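Local coordinates for protein serine protease inhibitor 4, isoform B (Drosophila melanogaster, PDB 4P0F) that belongs to the serpin family and probably inhibits serine proteases, perhaps some cysteine proteases too, by a conformational change that follows cleavage of its reactive loop, at residues 205-211 and 262-268. Numbering follows the deposited sequence.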
loop_
_atom_site.group_PDB
_atom_site.type_symbol
_atom_site.label_atom_id
_atom_site.label_comp_id
_atom_site.label_asym_id
_atom_site.label_seq_id
_atom_site.Cartn_x
_atom_site.Cartn_y
_atom_site.Cartn_z
ATOM N N LYS A 205 -14.219 -17.114 -19.251
ATOM C CA LYS A 205 -13.240 -17.922 -19.971
ATOM C C LYS A 205 -12.478 -17.044 -20.954
ATOM O O LYS A 205 -13.068 -16.438 -21.848
ATOM C CB LYS A 205 -13.909 -19.086 -20.701
ATOM C CG LYS A 205 -14.623 -20.045 -19.770
ATOM C CD LYS A 205 -15.220 -21.225 -20.525
ATOM C CE LYS A 205 -16.007 -22.139 -19.600
ATOM N NZ LYS A 205 -17.283 -21.516 -19.153
ATOM N N GLU A 206 -11.162 -16.979 -20.777
ATOM C CA GLU A 206 -10.304 -16.136 -21.597
ATOM C C GLU A 206 -8.886 -16.692 -21.563
ATOM O O GLU A 206 -8.573 -17.536 -20.721
ATOM C CB GLU A 206 -10.293 -14.687 -21.086
ATOM C CG GLU A 206 -11.543 -13.856 -21.324
ATOM C CD GLU A 206 -11.674 -13.357 -22.748
ATOM O OE1 GLU A 206 -10.736 -13.556 -23.548
ATOM O OE2 GLU A 206 -12.718 -12.749 -23.064
ATOM N N ARG A 207 -8.042 -16.239 -22.484
ATOM C CA ARG A 207 -6.607 -16.462 -22.365
ATOM C C ARG A 207 -6.059 -15.444 -21.387
ATOM O O ARG A 207 -6.250 -14.240 -21.571
ATOM C CB ARG A 207 -5.897 -16.333 -23.712
ATOM C CG ARG A 207 -5.993 -17.564 -24.594
ATOM C CD ARG A 207 -5.251 -17.363 -25.903
ATOM N NE ARG A 207 -3.802 -17.544 -25.779
ATOM C CZ ARG A 207 -3.174 -18.715 -25.880
ATOM N NH1 ARG A 207 -3.856 -19.834 -26.092
ATOM N NH2 ARG A 207 -1.854 -18.771 -25.763
ATOM N N PHE A 208 -5.406 -15.938 -20.338
ATOM C CA PHE A 208 -4.745 -15.105 -19.354
ATOM C C PHE A 208 -3.351 -15.646 -19.134
ATOM O O PHE A 208 -3.092 -16.816 -19.405
ATOM C CB PHE A 208 -5.474 -15.104 -18.013
ATOM C CG PHE A 208 -6.806 -14.412 -18.025
ATOM C CD1 PHE A 208 -6.896 -13.042 -18.227
ATOM C CD2 PHE A 208 -7.959 -15.124 -17.776
ATOM C CE1 PHE A 208 -8.119 -12.404 -18.209
ATOM C CE2 PHE A 208 -9.187 -14.489 -17.743
ATOM C CZ PHE A 208 -9.265 -13.131 -17.964
ATOM N N ARG A 209 -2.466 -14.795 -18.637
ATOM C CA ARG A 209 -1.176 -15.242 -18.146
ATOM C C ARG A 209 -1.376 -16.040 -16.862
ATOM O O ARG A 209 -1.999 -15.562 -15.919
ATOM C CB ARG A 209 -0.254 -14.051 -17.893
ATOM C CG ARG A 209 0.105 -13.286 -19.142
ATOM C CD ARG A 209 1.132 -12.222 -18.838
ATOM N NE ARG A 209 2.408 -12.793 -18.425
ATOM C CZ ARG A 209 3.414 -12.080 -17.932
ATOM N NH1 ARG A 209 3.280 -10.769 -17.788
ATOM N NH2 ARG A 209 4.549 -12.679 -17.580
ATOM N N TYR A 210 -0.835 -17.255 -16.852
ATOM C CA TYR A 210 -1.112 -18.255 -15.832
ATOM C C TYR A 210 0.191 -18.968 -15.489
ATOM O O TYR A 210 1.052 -19.109 -16.345
ATOM C CB TYR A 210 -2.164 -19.273 -16.333
ATOM C CG TYR A 210 -2.141 -20.581 -15.576
ATOM C CD1 TYR A 210 -1.328 -21.623 -15.990
ATOM C CD2 TYR A 210 -2.902 -20.759 -14.423
ATOM C CE1 TYR A 210 -1.271 -22.806 -15.298
ATOM C CE2 TYR A 210 -2.855 -21.954 -13.719
ATOM C CZ TYR A 210 -2.033 -22.971 -14.163
ATOM O OH TYR A 210 -1.952 -24.174 -13.493
ATOM N N ALA A 211 0.329 -19.421 -14.251
ATOM C CA ALA A 211 1.418 -20.321 -13.919
ATOM C C ALA A 211 1.037 -21.323 -12.850
ATOM O O ALA A 211 0.346 -21.013 -11.884
ATOM C CB ALA A 211 2.661 -19.530 -13.462
ATOM N N LEU A 262 4.691 -16.846 -15.475
ATOM C CA LEU A 262 3.401 -16.793 -16.165
ATOM C C LEU A 262 3.515 -16.955 -17.668
ATOM O O LEU A 262 4.440 -16.434 -18.284
ATOM C CB LEU A 262 2.724 -15.463 -15.864
ATOM C CG LEU A 262 2.492 -15.097 -14.407
ATOM C CD1 LEU A 262 2.028 -13.642 -14.314
ATOM C CD2 LEU A 262 1.485 -16.036 -13.779
ATOM N N TYR A 263 2.553 -17.662 -18.261
ATOM C CA TYR A 263 2.466 -17.806 -19.713
ATOM C C TYR A 263 0.991 -17.777 -20.104
ATOM O O TYR A 263 0.144 -18.214 -19.338
ATOM C CB TYR A 263 3.135 -19.105 -20.183
ATOM C CG TYR A 263 2.532 -20.358 -19.592
ATOM C CD1 TYR A 263 2.947 -20.835 -18.352
ATOM C CD2 TYR A 263 1.551 -21.070 -20.270
ATOM C CE1 TYR A 263 2.399 -21.980 -17.803
ATOM C CE2 TYR A 263 0.996 -22.221 -19.728
ATOM C CZ TYR A 263 1.426 -22.669 -18.493
ATOM O OH TYR A 263 0.884 -23.809 -17.945
ATOM N N GLU A 264 0.688 -17.263 -21.291
ATOM C CA GLU A 264 -0.701 -17.187 -21.760
ATOM C C GLU A 264 -1.299 -18.568 -22.012
ATOM O O GLU A 264 -0.696 -19.394 -22.690
ATOM C CB GLU A 264 -0.777 -16.363 -23.046
ATOM C CG GLU A 264 -0.481 -14.884 -22.847
ATOM C CD GLU A 264 -1.649 -14.115 -22.270
ATOM O OE1 GLU A 264 -2.710 -14.729 -22.024
ATOM O OE2 GLU A 264 -1.503 -12.888 -22.063
ATOM N N THR A 265 -2.492 -18.808 -21.478
ATOM C CA THR A 265 -3.203 -20.052 -21.749
ATOM C C THR A 265 -4.697 -19.864 -21.479
ATOM O O THR A 265 -5.087 -18.959 -20.750
ATOM C CB THR A 265 -2.629 -21.217 -20.903
ATOM O OG1 THR A 265 -2.936 -22.471 -21.523
ATOM C CG2 THR A 265 -3.164 -21.196 -19.481
ATOM N N LYS A 266 -5.530 -20.715 -22.074
ATOM C CA LYS A 266 -6.972 -20.606 -21.867
ATOM C C LYS A 266 -7.333 -21.041 -20.454
ATOM O O LYS A 266 -6.956 -22.132 -20.017
ATOM C CB LYS A 266 -7.736 -21.445 -22.900
ATOM C CG LYS A 266 -7.487 -21.006 -24.335
ATOM C CD LYS A 266 -8.309 -21.813 -25.331
ATOM C CE LYS A 266 -7.959 -21.436 -26.763
ATOM N NZ LYS A 266 -9.036 -21.814 -27.721
ATOM N N VAL A 267 -8.044 -20.171 -19.741
ATOM C CA VAL A 267 -8.421 -20.424 -18.358
ATOM C C VAL A 267 -9.914 -20.203 -18.149
ATOM O O VAL A 267 -10.483 -19.273 -18.708
ATOM C CB VAL A 267 -7.636 -19.510 -17.395
ATOM C CG1 VAL A 267 -8.134 -19.659 -15.960
ATOM C CG2 VAL A 267 -6.156 -19.827 -17.476
ATOM N N ALA A 268 -10.531 -21.090 -17.372
ATOM C CA ALA A 268 -11.886 -20.893 -16.869
ATOM C C ALA A 268 -11.751 -20.330 -15.464
ATOM O O ALA A 268 -11.346 -21.029 -14.529
ATOM C CB ALA A 268 -12.675 -22.188 -16.868
#
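Tyr210 turns the edge of its ring toward the face of Tyr263 in an offset edge-to-face pair, with centroids 5.8 Å apart and planes at 85°. The pair lies where sheet C passes into sheet B of the serpin fold. The same Tyr263 ring carries the Tyr210 carbonyl over one face, Tyr210 O lying 3.3 Å from Tyr263 CD1. With chi1 at 60°, Tyr263 has its CG flanked by its own N and C, which swings the ring across to that carbonyl. At the edge of the Phe208 ring, near its plane, sits Val267 CB. Leu262 CD1 covers one face of the Arg209 guanidinium, offset toward the rim and 4.1 Å above its plane, while Leu262 O meets the edge in plane; Thr265 CA lies over one face of the Arg207 guanidinium.

Rings and guanidiniums take opposite faces, a clear case of alternation along a strongly twisted antiparallel ladder. Residues 205-211 also pair with strand 218-224, and beyond 262-268 comes strand 352-355, which follows the reactive loop. Six backbone bonds join Glu206 with Val267, Phe208 with Thr265 and Tyr210 with Tyr263; Tyr263 N reaches Tyr210 O at 2.8 Å. On the face bearing Phe208, Tyr210, Tyr263 and Val267, Thr265 CG2 packs against Tyr210 CB at 3.8 Å.

On the other face, Arg207, Arg209 and Glu264 gather without a salt bridge between them: Arg207 NE stays 4.8 Å from Glu264 OE1. Bent at chi2 (-79°), Glu264 instead lays its carboxylate against the facing backbone, where OE1 comes within 3.1 Å of Phe208 C.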